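Local coordinates for protein exoglucanase A (Cellulomonas fimi, PDB 7CBD) that hydrolyses beta-1,4-glucosidic bonds of cellulose with inversion at the anomeric carbon, releasing cellobiose from non-reducing chain ends, here as the catalytic domain alone, at residues V4-P9 against S139-A144; A118-E123 against T145-S150; E123-I128 against V174-D179; Y169-V174 against F212-K217; K180-P185 against F223-G228. All blocks are in the same frame, centred on the assembly; numbering follows the deposited sequence.

Contact 1 of 5, residues V4-P9 against S139-A144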
# COMPACT_ATOMS: atom_id res chain seq x y z
N VAL A 4 -4.28 7.98 -26.49
CA VAL A 4 -2.84 7.81 -26.32
C VAL A 4 -2.51 7.52 -24.85
O VAL A 4 -3.21 7.95 -23.92
CB VAL A 4 -2.02 9.00 -26.87
CG1 VAL A 4 -2.45 9.33 -28.29
CG2 VAL A 4 -2.14 10.19 -25.95
N HIS A 5 -1.45 6.76 -24.65
CA HIS A 5 -1.00 6.37 -23.33
C HIS A 5 -0.21 7.53 -22.72
O HIS A 5 0.78 7.98 -23.32
CB HIS A 5 -0.12 5.13 -23.49
CG HIS A 5 0.28 4.48 -22.21
ND1 HIS A 5 -0.55 3.62 -21.53
CD2 HIS A 5 1.43 4.55 -21.50
CE1 HIS A 5 0.07 3.19 -20.44
NE2 HIS A 5 1.27 3.73 -20.40
N VAL A 6 -0.62 8.02 -21.56
CA VAL A 6 -0.07 9.25 -21.01
C VAL A 6 1.04 8.97 -20.01
O VAL A 6 1.21 7.85 -19.50
CB VAL A 6 -1.14 10.18 -20.40
CG1 VAL A 6 -2.17 10.59 -21.46
CG2 VAL A 6 -1.81 9.54 -19.19
N ASP A 7 1.81 10.02 -19.71
CA ASP A 7 2.90 9.91 -18.75
C ASP A 7 2.39 9.71 -17.32
O ASP A 7 2.98 8.96 -16.54
CB ASP A 7 3.75 11.18 -18.81
CG ASP A 7 4.73 11.25 -17.67
OD1 ASP A 7 5.66 10.42 -17.64
OD2 ASP A 7 4.54 12.11 -16.78
N ASN A 8 1.30 10.39 -16.96
CA ASN A 8 0.75 10.33 -15.61
C ASN A 8 -0.76 10.23 -15.73
O ASN A 8 -1.43 11.25 -15.98
CB ASN A 8 1.15 11.55 -14.79
CG ASN A 8 0.56 11.52 -13.40
OD1 ASN A 8 -0.08 10.54 -13.00
ND2 ASN A 8 0.74 12.60 -12.65
N PRO A 9 -1.34 9.04 -15.54
CA PRO A 9 -2.79 8.90 -15.70
C PRO A 9 -3.59 9.69 -14.66
O PRO A 9 -4.77 9.97 -14.90
CB PRO A 9 -3.02 7.39 -15.57
CG PRO A 9 -1.90 6.94 -14.66
CD PRO A 9 -0.72 7.79 -15.08
N SER A 139 -12.99 4.10 -21.94
CA SER A 139 -13.21 5.45 -21.44
C SER A 139 -12.64 5.68 -20.04
O SER A 139 -12.76 6.80 -19.52
CB SER A 139 -14.71 5.75 -21.43
OG SER A 139 -15.40 4.81 -20.63
N ILE A 140 -12.03 4.68 -19.42
CA ILE A 140 -11.40 4.85 -18.11
C ILE A 140 -9.92 4.47 -18.23
O ILE A 140 -9.48 3.88 -19.21
CB ILE A 140 -12.10 4.06 -16.99
CG1 ILE A 140 -11.93 2.55 -17.19
CG2 ILE A 140 -13.57 4.49 -16.86
CD1 ILE A 140 -12.45 1.74 -16.04
N ARG A 141 -9.17 4.85 -17.20
CA ARG A 141 -7.78 4.44 -17.05
C ARG A 141 -7.70 3.53 -15.84
O ARG A 141 -8.41 3.73 -14.85
CB ARG A 141 -6.88 5.66 -16.84
CG ARG A 141 -6.92 6.64 -17.99
CD ARG A 141 -6.19 7.93 -17.66
NE ARG A 141 -6.17 8.82 -18.81
CZ ARG A 141 -5.74 10.08 -18.81
NH1 ARG A 141 -5.29 10.63 -17.69
NH2 ARG A 141 -5.76 10.77 -19.93
N ILE A 142 -6.84 2.51 -15.92
CA ILE A 142 -6.64 1.58 -14.81
C ILE A 142 -5.20 1.71 -14.36
O ILE A 142 -4.27 1.52 -15.16
CB ILE A 142 -6.99 0.13 -15.21
CG1 ILE A 142 -8.45 0.04 -15.69
CG2 ILE A 142 -6.70 -0.80 -14.04
CD1 ILE A 142 -8.62 0.05 -17.19
N ALA A 143 -5.00 2.06 -13.09
CA ALA A 143 -3.67 2.04 -12.49
C ALA A 143 -3.56 0.73 -11.74
O ALA A 143 -4.22 0.53 -10.72
CB ALA A 143 -3.47 3.23 -11.55
N ALA A 144 -2.76 -0.18 -12.27
CA ALA A 144 -2.60 -1.51 -11.71
C ALA A 144 -1.37 -1.50 -10.80
O ALA A 144 -0.24 -1.32 -11.28
CB ALA A 144 -2.44 -2.53 -12.83
O HOH W 1 -3.49 12.59 -17.24
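R141 reaches out from the start of strand 141-146, a parallel strand in the central sheet of the glycosyl hydrolase family 6 domain, and its side chain meets the N-terminal loop 4-9, which leads into strand 14-15. The tight side of the contact is P9. Its CB lies 3.8 Å from CD of R141, and the same proline, itself buried, also packs on Y188 and Y190 of the adjoining strand 187-192. The arginine chain is extended from CG to NE, which carries the guanidinium past the proline ring to the backbone carbonyl beyond it. V6 makes the looser side, in a part of the loop that is only partly covered: its CG2 sits over the centre of one guanidinium face, 3.9 Å above the plane. V6 CG1 is 3.9 Å from R141 NH2; the two side chains cross at about a right angle. A water links N8 and the arginine, donating to N8 O and accepting from R141 NH1. The direct bond runs from R141 NH1 to P9 O at 2.9 Å, with the oxygen lying in the guanidinium plane but the donor tilted 33° from the plane of the carbonyl.

Contact 2 of 5, residues A118-E123 against T145-S150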
# COMPACT_ATOMS: atom_id res chain seq x y z
N ALA A 118 0.99 -21.85 -13.64
CA ALA A 118 0.05 -22.01 -14.75
C ALA A 118 -1.33 -21.48 -14.37
O ALA A 118 -2.02 -20.87 -15.20
CB ALA A 118 -0.00 -23.47 -15.19
N ARG A 119 -1.75 -21.68 -13.12
CA ARG A 119 -3.03 -21.15 -12.66
C ARG A 119 -2.99 -19.63 -12.54
O ARG A 119 -3.97 -18.95 -12.86
CB ARG A 119 -3.38 -21.77 -11.32
CG ARG A 119 -4.82 -21.61 -10.90
CD ARG A 119 -5.21 -22.72 -9.93
NE ARG A 119 -4.10 -23.64 -9.72
CZ ARG A 119 -3.98 -24.48 -8.70
NH1 ARG A 119 -4.93 -24.55 -7.77
NH2 ARG A 119 -2.91 -25.26 -8.61
N TYR A 120 -1.87 -19.08 -12.07
CA TYR A 120 -1.73 -17.63 -12.03
C TYR A 120 -1.93 -17.02 -13.41
O TYR A 120 -2.65 -16.02 -13.57
CB TYR A 120 -0.33 -17.28 -11.51
CG TYR A 120 -0.06 -15.79 -11.39
CD1 TYR A 120 -0.62 -15.05 -10.34
CD2 TYR A 120 0.77 -15.13 -12.28
CE1 TYR A 120 -0.35 -13.70 -10.19
CE2 TYR A 120 1.04 -13.77 -12.15
CZ TYR A 120 0.48 -13.07 -11.10
OH TYR A 120 0.75 -11.73 -10.95
N LYS A 121 -1.33 -17.62 -14.43
CA LYS A 121 -1.45 -17.09 -15.78
C LYS A 121 -2.87 -17.25 -16.31
O LYS A 121 -3.48 -16.28 -16.77
CB LYS A 121 -0.45 -17.78 -16.71
CG LYS A 121 1.01 -17.50 -16.40
CD LYS A 121 1.91 -18.28 -17.34
CE LYS A 121 3.38 -17.98 -17.09
NZ LYS A 121 4.23 -18.85 -17.95
N SER A 122 -3.42 -18.46 -16.25
CA SER A 122 -4.64 -18.78 -16.98
C SER A 122 -5.91 -18.44 -16.22
O SER A 122 -6.92 -18.10 -16.85
CB SER A 122 -4.65 -20.26 -17.36
OG SER A 122 -4.90 -21.08 -16.24
N GLU A 123 -5.90 -18.53 -14.89
CA GLU A 123 -7.09 -18.33 -14.08
C GLU A 123 -7.08 -17.03 -13.29
O GLU A 123 -8.11 -16.67 -12.71
CB GLU A 123 -7.30 -19.50 -13.11
CG GLU A 123 -7.58 -20.83 -13.79
CD GLU A 123 -7.51 -22.02 -12.82
OE1 GLU A 123 -7.95 -21.88 -11.66
OE2 GLU A 123 -6.99 -23.09 -13.23
N THR A 145 -1.60 -1.65 -9.50
CA THR A 145 -0.49 -1.86 -8.57
C THR A 145 -0.07 -3.32 -8.68
O THR A 145 -0.87 -4.22 -8.42
CB THR A 145 -0.91 -1.52 -7.14
OG1 THR A 145 -1.03 -0.10 -7.00
CG2 THR A 145 0.12 -2.02 -6.14
N ILE A 146 1.18 -3.56 -9.08
CA ILE A 146 1.64 -4.89 -9.47
C ILE A 146 2.34 -5.56 -8.28
O ILE A 146 3.49 -5.25 -7.96
CB ILE A 146 2.57 -4.85 -10.69
CG1 ILE A 146 1.94 -4.08 -11.86
CG2 ILE A 146 2.92 -6.27 -11.12
CD1 ILE A 146 0.65 -4.65 -12.36
N GLU A 147 1.63 -6.49 -7.65
CA GLU A 147 2.14 -7.50 -6.72
C GLU A 147 2.91 -6.92 -5.54
O GLU A 147 4.14 -7.06 -5.45
CB GLU A 147 2.90 -8.60 -7.46
CG GLU A 147 2.02 -9.39 -8.43
CD GLU A 147 1.04 -10.34 -7.75
OE1 GLU A 147 1.15 -10.59 -6.53
OE2 GLU A 147 0.15 -10.87 -8.45
N PRO A 148 2.21 -6.31 -4.59
CA PRO A 148 2.86 -5.91 -3.33
C PRO A 148 3.57 -7.09 -2.67
O PRO A 148 3.20 -8.25 -2.84
CB PRO A 148 1.68 -5.43 -2.48
CG PRO A 148 0.63 -5.01 -3.48
CD PRO A 148 0.78 -5.98 -4.62
N ASP A 149 4.63 -6.77 -1.92
CA ASP A 149 5.35 -7.77 -1.12
C ASP A 149 5.90 -8.91 -1.97
O ASP A 149 5.83 -10.08 -1.57
CB ASP A 149 4.48 -8.30 0.03
CG ASP A 149 5.27 -9.15 1.00
OD1 ASP A 149 6.49 -8.90 1.16
OD2 ASP A 149 4.68 -10.08 1.59
N SER A 150 6.46 -8.59 -3.14
CA SER A 150 6.98 -9.64 -4.02
C SER A 150 8.47 -9.49 -4.27
O SER A 150 9.29 -9.98 -3.47
CB SER A 150 6.17 -9.73 -5.33
OG SER A 150 6.27 -8.54 -6.11
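Y120 and E147 carry the whole contact, a single hydrogen bond between two buried side chains that approach from opposite directions. The hydroxyl OH of Y120 donates to OE2 of E147 over 2.7 Å. It meets that oxygen on its anti side, 35° out of the carboxylate plane, while OE2 itself lies at the edge of the tyrosine, near the ring plane; ring and carboxylate are turned 58° apart. Y120 holds CG anti to its backbone N (chi1 -178°), which sends the ring away from helix 114-132 and across to the glutamate. E147 bends at chi2 to present the carboxylate. A second donor, the backbone N of D95, also grips OE2, which should limit its freedom. The backbone of E147 is tied as well: S150 OG donates to E147 O at 2.7 Å, in the carbonyl plane, closing the turn that contains D149, the predicted proton donor. That turn follows a parallel strand of the family 6 alpha/beta barrel. The pair thus spans from helix 114-132 to the loop just past the C-terminal end of strand 141-146, with Y120 also resting on I93 of strand 87-93 and on A177 of helix 161-182.

Contact 3 of 5, residues E123-I128 against V174-D179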
# COMPACT_ATOMS: atom_id res chain seq x y z
N GLU A 123 -5.90 -18.53 -14.89
CA GLU A 123 -7.09 -18.33 -14.08
C GLU A 123 -7.08 -17.03 -13.29
O GLU A 123 -8.11 -16.67 -12.71
CB GLU A 123 -7.30 -19.50 -13.11
CG GLU A 123 -7.58 -20.83 -13.79
CD GLU A 123 -7.51 -22.02 -12.82
OE1 GLU A 123 -7.95 -21.88 -11.66
OE2 GLU A 123 -6.99 -23.09 -13.23
N TYR A 124 -5.96 -16.32 -13.26
CA TYR A 124 -5.89 -15.04 -12.55
C TYR A 124 -5.58 -13.90 -13.52
O TYR A 124 -6.45 -13.06 -13.76
CB TYR A 124 -4.90 -15.14 -11.38
CG TYR A 124 -4.83 -13.86 -10.59
CD1 TYR A 124 -5.83 -13.51 -9.68
CD2 TYR A 124 -3.77 -12.97 -10.77
CE1 TYR A 124 -5.78 -12.30 -8.97
CE2 TYR A 124 -3.71 -11.77 -10.07
CZ TYR A 124 -4.71 -11.44 -9.18
OH TYR A 124 -4.65 -10.25 -8.50
N ILE A 125 -4.38 -13.86 -14.11
CA ILE A 125 -4.05 -12.75 -15.00
C ILE A 125 -4.94 -12.75 -16.24
O ILE A 125 -5.47 -11.71 -16.64
CB ILE A 125 -2.55 -12.76 -15.37
CG1 ILE A 125 -1.67 -12.53 -14.13
CG2 ILE A 125 -2.26 -11.71 -16.43
CD1 ILE A 125 -1.91 -11.22 -13.41
N ASP A 126 -5.10 -13.90 -16.89
CA ASP A 126 -5.86 -13.90 -18.15
C ASP A 126 -7.27 -13.37 -17.99
O ASP A 126 -7.67 -12.50 -18.78
CB ASP A 126 -5.84 -15.28 -18.83
CG ASP A 126 -4.53 -15.60 -19.51
OD1 ASP A 126 -3.62 -14.74 -19.54
OD2 ASP A 126 -4.40 -16.74 -20.02
N PRO A 127 -8.08 -13.81 -17.01
CA PRO A 127 -9.43 -13.24 -16.90
C PRO A 127 -9.44 -11.78 -16.50
O PRO A 127 -10.33 -11.04 -16.93
CB PRO A 127 -10.11 -14.13 -15.84
CG PRO A 127 -9.29 -15.37 -15.77
CD PRO A 127 -7.89 -14.97 -16.12
N ILE A 128 -8.48 -11.34 -15.69
CA ILE A 128 -8.41 -9.91 -15.37
C ILE A 128 -8.12 -9.10 -16.63
O ILE A 128 -8.80 -8.12 -16.94
CB ILE A 128 -7.38 -9.66 -14.26
CG1 ILE A 128 -7.90 -10.21 -12.92
CG2 ILE A 128 -7.08 -8.18 -14.15
CD1 ILE A 128 -6.85 -10.24 -11.84
N VAL A 174 5.52 -11.85 -12.56
CA VAL A 174 5.48 -10.41 -12.78
C VAL A 174 5.69 -10.09 -14.25
O VAL A 174 5.02 -9.21 -14.81
CB VAL A 174 6.46 -9.66 -11.85
CG1 VAL A 174 6.54 -8.19 -12.24
CG2 VAL A 174 6.02 -9.80 -10.41
N LYS A 175 6.61 -10.80 -14.93
CA LYS A 175 6.77 -10.62 -16.37
C LYS A 175 5.45 -10.84 -17.10
O LYS A 175 5.07 -10.05 -17.97
CB LYS A 175 7.85 -11.55 -16.93
CG LYS A 175 7.84 -11.62 -18.46
CD LYS A 175 8.87 -12.58 -19.04
CE LYS A 175 8.51 -12.98 -20.48
NZ LYS A 175 8.44 -11.84 -21.46
N TYR A 176 4.74 -11.91 -16.75
CA TYR A 176 3.49 -12.22 -17.44
C TYR A 176 2.44 -11.15 -17.18
O TYR A 176 1.75 -10.71 -18.10
CB TYR A 176 2.98 -13.59 -16.98
CG TYR A 176 1.85 -14.13 -17.82
CD1 TYR A 176 2.10 -14.79 -19.01
CD2 TYR A 176 0.53 -13.96 -17.43
CE1 TYR A 176 1.07 -15.30 -19.78
CE2 TYR A 176 -0.52 -14.46 -18.19
CZ TYR A 176 -0.24 -15.12 -19.37
OH TYR A 176 -1.27 -15.61 -20.13
N ALA A 177 2.30 -10.72 -15.92
CA ALA A 177 1.36 -9.66 -15.58
C ALA A 177 1.67 -8.40 -16.37
O ALA A 177 0.78 -7.80 -16.98
CB ALA A 177 1.41 -9.39 -14.08
N LEU A 178 2.95 -8.00 -16.38
CA LEU A 178 3.35 -6.79 -17.10
C LEU A 178 3.10 -6.93 -18.60
O LEU A 178 2.59 -5.99 -19.23
CB LEU A 178 4.82 -6.48 -16.83
CG LEU A 178 5.16 -6.00 -15.42
CD1 LEU A 178 6.67 -5.88 -15.30
CD2 LEU A 178 4.51 -4.67 -15.11
N ASP A 179 3.44 -8.08 -19.18
CA ASP A 179 3.23 -8.27 -20.62
C ASP A 179 1.76 -8.16 -20.97
O ASP A 179 1.38 -7.47 -21.93
CB ASP A 179 3.77 -9.64 -21.06
CG ASP A 179 5.29 -9.69 -21.20
OD1 ASP A 179 5.95 -8.62 -21.27
OD2 ASP A 179 5.82 -10.82 -21.25
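The polar part of the contact is one short hydrogen bond, from Y176 OH to D126 OD1 at 2.6 Å. The phenol uses the syn lone pair of OD1, on the side of the other carboxylate oxygen, and OD1 lies at the edge of the ring near its plane. The two side chains cross at about a right angle, with carboxylate and ring planes 41° apart. A chi1 of -168° places CG of Y176 opposite the backbone N and points the ring toward helix 114-132. A long, weak ion pair with K180 NZ gives D126 OD1 a second neighbour.

The segments belong to helices 114-132 and 161-182, neighbours packed against the parallel strands of the central sheet of this family 6 hydrolase; here they run almost parallel, 9° apart, with axes 10.1 Å from each other.

The apolar contacts are made by I125. I125 CG2 lies 3.7 Å from Y176 CE2, and CB of the same isoleucine meets the ring edge in its plane, the two side chains sliding past each other in opposite directions. The longer branch ends on A177, I125 CD1 lying 3.8 Å from A177 CB.

Contact 4 of 5, residues Y169-V174 against F212-K217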
# COMPACT_ATOMS: atom_id res chain seq x y z
N TYR A 169 9.11 -17.88 -9.76
CA TYR A 169 7.71 -17.58 -10.03
C TYR A 169 7.39 -16.11 -9.87
O TYR A 169 6.53 -15.60 -10.59
CB TYR A 169 6.82 -18.47 -9.16
CG TYR A 169 7.13 -19.92 -9.40
CD1 TYR A 169 6.84 -20.51 -10.63
CD2 TYR A 169 7.74 -20.70 -8.43
CE1 TYR A 169 7.13 -21.83 -10.87
CE2 TYR A 169 8.04 -22.02 -8.67
CZ TYR A 169 7.74 -22.58 -9.89
OH TYR A 169 8.04 -23.89 -10.14
N TYR A 170 8.06 -15.40 -8.96
CA TYR A 170 7.89 -13.95 -8.91
C TYR A 170 8.40 -13.32 -10.20
O TYR A 170 7.74 -12.46 -10.78
CB TYR A 170 8.64 -13.35 -7.72
CG TYR A 170 8.06 -13.60 -6.34
CD1 TYR A 170 8.64 -12.99 -5.24
CD2 TYR A 170 6.97 -14.44 -6.13
CE1 TYR A 170 8.16 -13.20 -3.96
CE2 TYR A 170 6.47 -14.66 -4.83
CZ TYR A 170 7.08 -14.04 -3.75
OH TYR A 170 6.64 -14.25 -2.46
N ARG A 171 9.57 -13.75 -10.67
CA ARG A 171 10.12 -13.17 -11.89
C ARG A 171 9.23 -13.48 -13.09
O ARG A 171 8.90 -12.59 -13.88
CB ARG A 171 11.54 -13.69 -12.11
CG ARG A 171 12.57 -13.08 -11.18
CD ARG A 171 13.93 -13.63 -11.57
NE ARG A 171 15.04 -13.16 -10.75
CZ ARG A 171 15.83 -12.14 -11.08
NH1 ARG A 171 15.61 -11.45 -12.19
NH2 ARG A 171 16.84 -11.81 -10.29
N GLN A 172 8.82 -14.74 -13.24
CA GLN A 172 8.02 -15.11 -14.41
C GLN A 172 6.59 -14.60 -14.29
O GLN A 172 5.98 -14.20 -15.30
CB GLN A 172 8.07 -16.62 -14.62
CG GLN A 172 9.48 -17.14 -14.89
CD GLN A 172 9.59 -18.65 -14.82
OE1 GLN A 172 8.64 -19.37 -15.12
NE2 GLN A 172 10.76 -19.14 -14.42
N GLY A 173 6.04 -14.59 -13.08
CA GLY A 173 4.68 -14.12 -12.89
C GLY A 173 4.56 -12.62 -13.09
O GLY A 173 3.62 -12.15 -13.74
N VAL A 174 5.52 -11.85 -12.56
CA VAL A 174 5.48 -10.41 -12.78
C VAL A 174 5.69 -10.09 -14.25
O VAL A 174 5.02 -9.21 -14.81
CB VAL A 174 6.46 -9.66 -11.85
CG1 VAL A 174 6.54 -8.19 -12.24
CG2 VAL A 174 6.02 -9.80 -10.41
N PHE A 212 14.63 -4.83 -10.48
CA PHE A 212 13.52 -4.27 -11.23
C PHE A 212 13.89 -4.04 -12.69
O PHE A 212 13.07 -4.29 -13.59
CB PHE A 212 13.06 -2.96 -10.58
CG PHE A 212 12.32 -3.16 -9.28
CD1 PHE A 212 11.25 -4.04 -9.20
CD2 PHE A 212 12.70 -2.47 -8.14
CE1 PHE A 212 10.57 -4.23 -8.00
CE2 PHE A 212 12.03 -2.66 -6.94
CZ PHE A 212 10.96 -3.53 -6.87
N ALA A 213 15.11 -3.58 -12.95
CA ALA A 213 15.55 -3.40 -14.33
C ALA A 213 15.63 -4.73 -15.07
O ALA A 213 15.26 -4.82 -16.24
CB ALA A 213 16.88 -2.66 -14.38
N GLU A 214 16.12 -5.79 -14.40
CA GLU A 214 16.14 -7.11 -15.03
C GLU A 214 14.74 -7.55 -15.40
O GLU A 214 14.52 -8.09 -16.50
CB GLU A 214 16.76 -8.13 -14.08
CG GLU A 214 18.23 -7.92 -13.83
CD GLU A 214 18.79 -8.90 -12.81
OE1 GLU A 214 18.07 -9.84 -12.42
OE2 GLU A 214 19.96 -8.72 -12.41
N VAL A 215 13.78 -7.35 -14.50
CA VAL A 215 12.41 -7.72 -14.79
C VAL A 215 11.89 -6.93 -15.99
O VAL A 215 11.30 -7.49 -16.92
CB VAL A 215 11.53 -7.56 -13.54
CG1 VAL A 215 10.05 -7.72 -13.90
CG2 VAL A 215 11.96 -8.58 -12.48
N ALA A 216 12.13 -5.62 -16.00
CA ALA A 216 11.73 -4.81 -17.15
C ALA A 216 12.29 -5.37 -18.45
O ALA A 216 11.57 -5.54 -19.44
CB ALA A 216 12.18 -3.36 -16.94
N LYS A 217 13.60 -5.65 -18.47
CA LYS A 217 14.24 -6.12 -19.70
C LYS A 217 13.74 -7.50 -20.13
O LYS A 217 13.89 -7.85 -21.31
CB LYS A 217 15.76 -6.08 -19.54
CG LYS A 217 16.31 -4.66 -19.54
CD LYS A 217 17.81 -4.61 -19.36
CE LYS A 217 18.22 -4.93 -17.94
NZ LYS A 217 19.65 -4.59 -17.71
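E214 OE1 is gripped by two nitrogens of one arginine: R171 NH1 donates to it at 2.9 Å and R171 NH2 at 3.2 Å. The guanidinium comes end-on, both bonds converging on the single oxygen, which they meet nearly along its C-O axis. Neither bond is straight; the N-H...O angles are 149° for NH1 and 139° for NH2, as expected when two donors of one group share an acceptor. The oxygen lies only 11° out of the guanidinium plane, and that plane is nearly coplanar with the carboxylate. Both side chains are extended, R171 from CG to NE and E214 beyond CG, which lets their ends meet. Both residues are partly exposed. CB of E214 also lies at the guanidinium edge, 4.0 Å from R171 NH1.

The buried part of the contact is apolar. V174 CG1 meets V215 CG1 at 3.9 Å, the two valines crossing at about a right angle. Helix 161-182 is joined here to helix 202-218, and both pack against strand 187-192 of the central sheet, where V174 and F212 share I191.

Contact 5 of 5, residues K180-P185 against F223-G228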
# COMPACT_ATOMS: atom_id res chain seq x y z
N LYS A 180 0.90 -8.84 -20.21
CA LYS A 180 -0.53 -8.86 -20.53
C LYS A 180 -1.17 -7.50 -20.29
O LYS A 180 -2.01 -7.05 -21.07
CB LYS A 180 -1.24 -9.93 -19.71
CG LYS A 180 -0.84 -11.34 -20.12
CD LYS A 180 -1.54 -11.76 -21.40
CE LYS A 180 -3.03 -11.98 -21.14
NZ LYS A 180 -3.72 -12.70 -22.26
N LEU A 181 -0.79 -6.83 -19.19
CA LEU A 181 -1.44 -5.57 -18.84
C LEU A 181 -0.90 -4.42 -19.67
O LEU A 181 -1.67 -3.53 -20.08
CB LEU A 181 -1.26 -5.29 -17.35
CG LEU A 181 -2.01 -6.26 -16.43
CD1 LEU A 181 -1.69 -5.98 -14.98
CD2 LEU A 181 -3.49 -6.16 -16.65
N HIS A 182 0.41 -4.38 -19.93
CA HIS A 182 0.94 -3.29 -20.73
C HIS A 182 0.40 -3.31 -22.16
O HIS A 182 0.35 -2.26 -22.82
CB HIS A 182 2.46 -3.29 -20.73
CG HIS A 182 3.04 -2.24 -21.63
ND1 HIS A 182 2.87 -0.90 -21.40
CD2 HIS A 182 3.70 -2.35 -22.80
CE1 HIS A 182 3.44 -0.21 -22.37
NE2 HIS A 182 3.95 -1.07 -23.24
N ALA A 183 -0.01 -4.48 -22.66
CA ALA A 183 -0.61 -4.54 -23.99
C ALA A 183 -1.95 -3.81 -24.08
O ALA A 183 -2.43 -3.57 -25.19
CB ALA A 183 -0.78 -6.00 -24.43
N ILE A 184 -2.54 -3.44 -22.95
CA ILE A 184 -3.83 -2.75 -22.90
C ILE A 184 -3.53 -1.26 -22.74
O ILE A 184 -2.96 -0.87 -21.70
CB ILE A 184 -4.70 -3.29 -21.76
CG1 ILE A 184 -4.73 -4.82 -21.82
CG2 ILE A 184 -6.11 -2.68 -21.81
CD1 ILE A 184 -5.45 -5.48 -20.68
N PRO A 185 -3.85 -0.41 -23.71
CA PRO A 185 -3.28 0.95 -23.71
C PRO A 185 -3.75 1.84 -22.58
O PRO A 185 -3.06 2.81 -22.26
CB PRO A 185 -3.71 1.52 -25.07
CG PRO A 185 -4.90 0.70 -25.45
CD PRO A 185 -4.61 -0.68 -24.94
N PHE A 223 11.45 -1.50 -20.93
CA PHE A 223 11.19 -0.51 -19.89
C PHE A 223 9.80 0.10 -20.02
O PHE A 223 9.21 0.50 -19.01
CB PHE A 223 12.29 0.55 -19.87
CG PHE A 223 13.59 0.03 -19.31
CD1 PHE A 223 13.75 -0.13 -17.94
CD2 PHE A 223 14.62 -0.36 -20.14
CE1 PHE A 223 14.93 -0.64 -17.41
CE2 PHE A 223 15.81 -0.87 -19.63
CZ PHE A 223 15.96 -1.01 -18.26
N ALA A 224 9.23 0.14 -21.23
CA ALA A 224 7.89 0.70 -21.40
C ALA A 224 6.82 -0.09 -20.65
O ALA A 224 5.71 0.43 -20.45
CB ALA A 224 7.54 0.76 -22.88
N SER A 225 7.11 -1.33 -20.24
CA SER A 225 6.12 -2.14 -19.55
C SER A 225 5.74 -1.58 -18.19
O SER A 225 4.66 -1.91 -17.68
CB SER A 225 6.65 -3.56 -19.35
OG SER A 225 6.89 -4.18 -20.60
N ILE A 226 6.62 -0.79 -17.58
CA ILE A 226 6.43 -0.29 -16.22
C ILE A 226 6.29 1.22 -16.29
O ILE A 226 7.24 1.92 -16.64
CB ILE A 226 7.60 -0.71 -15.32
CG1 ILE A 226 7.68 -2.23 -15.21
CG2 ILE A 226 7.45 -0.08 -13.94
CD1 ILE A 226 8.96 -2.74 -14.59
N ASP A 227 5.11 1.72 -15.92
CA ASP A 227 4.87 3.16 -15.97
C ASP A 227 5.42 3.89 -14.75
O ASP A 227 5.79 5.06 -14.85
CB ASP A 227 3.37 3.40 -16.10
CG ASP A 227 2.85 2.92 -17.42
OD1 ASP A 227 3.08 3.59 -18.45
OD2 ASP A 227 2.22 1.84 -17.44
N GLY A 228 5.50 3.21 -13.61
CA GLY A 228 5.94 3.86 -12.40
C GLY A 228 6.04 2.86 -11.28
O GLY A 228 5.97 1.65 -11.49
O HOH W 2 1.48 -0.04 -19.23
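The imidazole of H182 lies with one face against the backbone of A224 and S225. S225 CA sits over that face in a CH-pi contact, 3.9 Å from the ring centroid and 19° off the ring normal. A224 O comes over the same face, 3.0 Å from H182 CE1, and A224 CB reaches to 4.0 Å from H182 NE2. The carbonyl is also near ND1, but the angle there is too poor for a hydrogen bond; ND1 instead has a water in the plane of the ring, at its edge, 2.7 Å away. The same water lies 2.7 Å from D227 OD2, hydrogen-bonded to it, and so links the histidine to D227, in the loop after the 3-10 segment. The first torsion of H182 is close to trans (chi1 176°), and the ring points from helix 161-182 towards residues 224-225.

Topologically this is a join between two successive alpha-to-beta connections of the parallel sheet: helix 161-182 leads into strand 187-192, and the 3-10 turn 223-225 into strand 228-231.

Further out, N189 of strand 187-192 holds the second segment in place: its ND2 bonds S225 O and its backbone N bonds D227 OD2. The hydroxyl of S225 is hydrogen-bonded to T219.

Helix 161-182 threads contacts 3, 4 and 5: contacts 3 and 4 share V174, and L178 CD1 from contact 3 packs 4.1 Å from V215 CG1 of contact 4. Contact 2 lies closest to contact 3, their centres 6 Å apart, with E123 common to both on helix 114-132. Contact 1 adjoins contact 2 along strand 141-146, yet their centres are 21 Å apart. It is tied instead to contact 5, where H5 NE2 meets D227 OD1 and H5 ND1 meets P185 O, each at 2.7 Å. Contact 2 contains D149, the predicted proton donor; in contact 4 the V174 side chain is about 11 Å from that of D149.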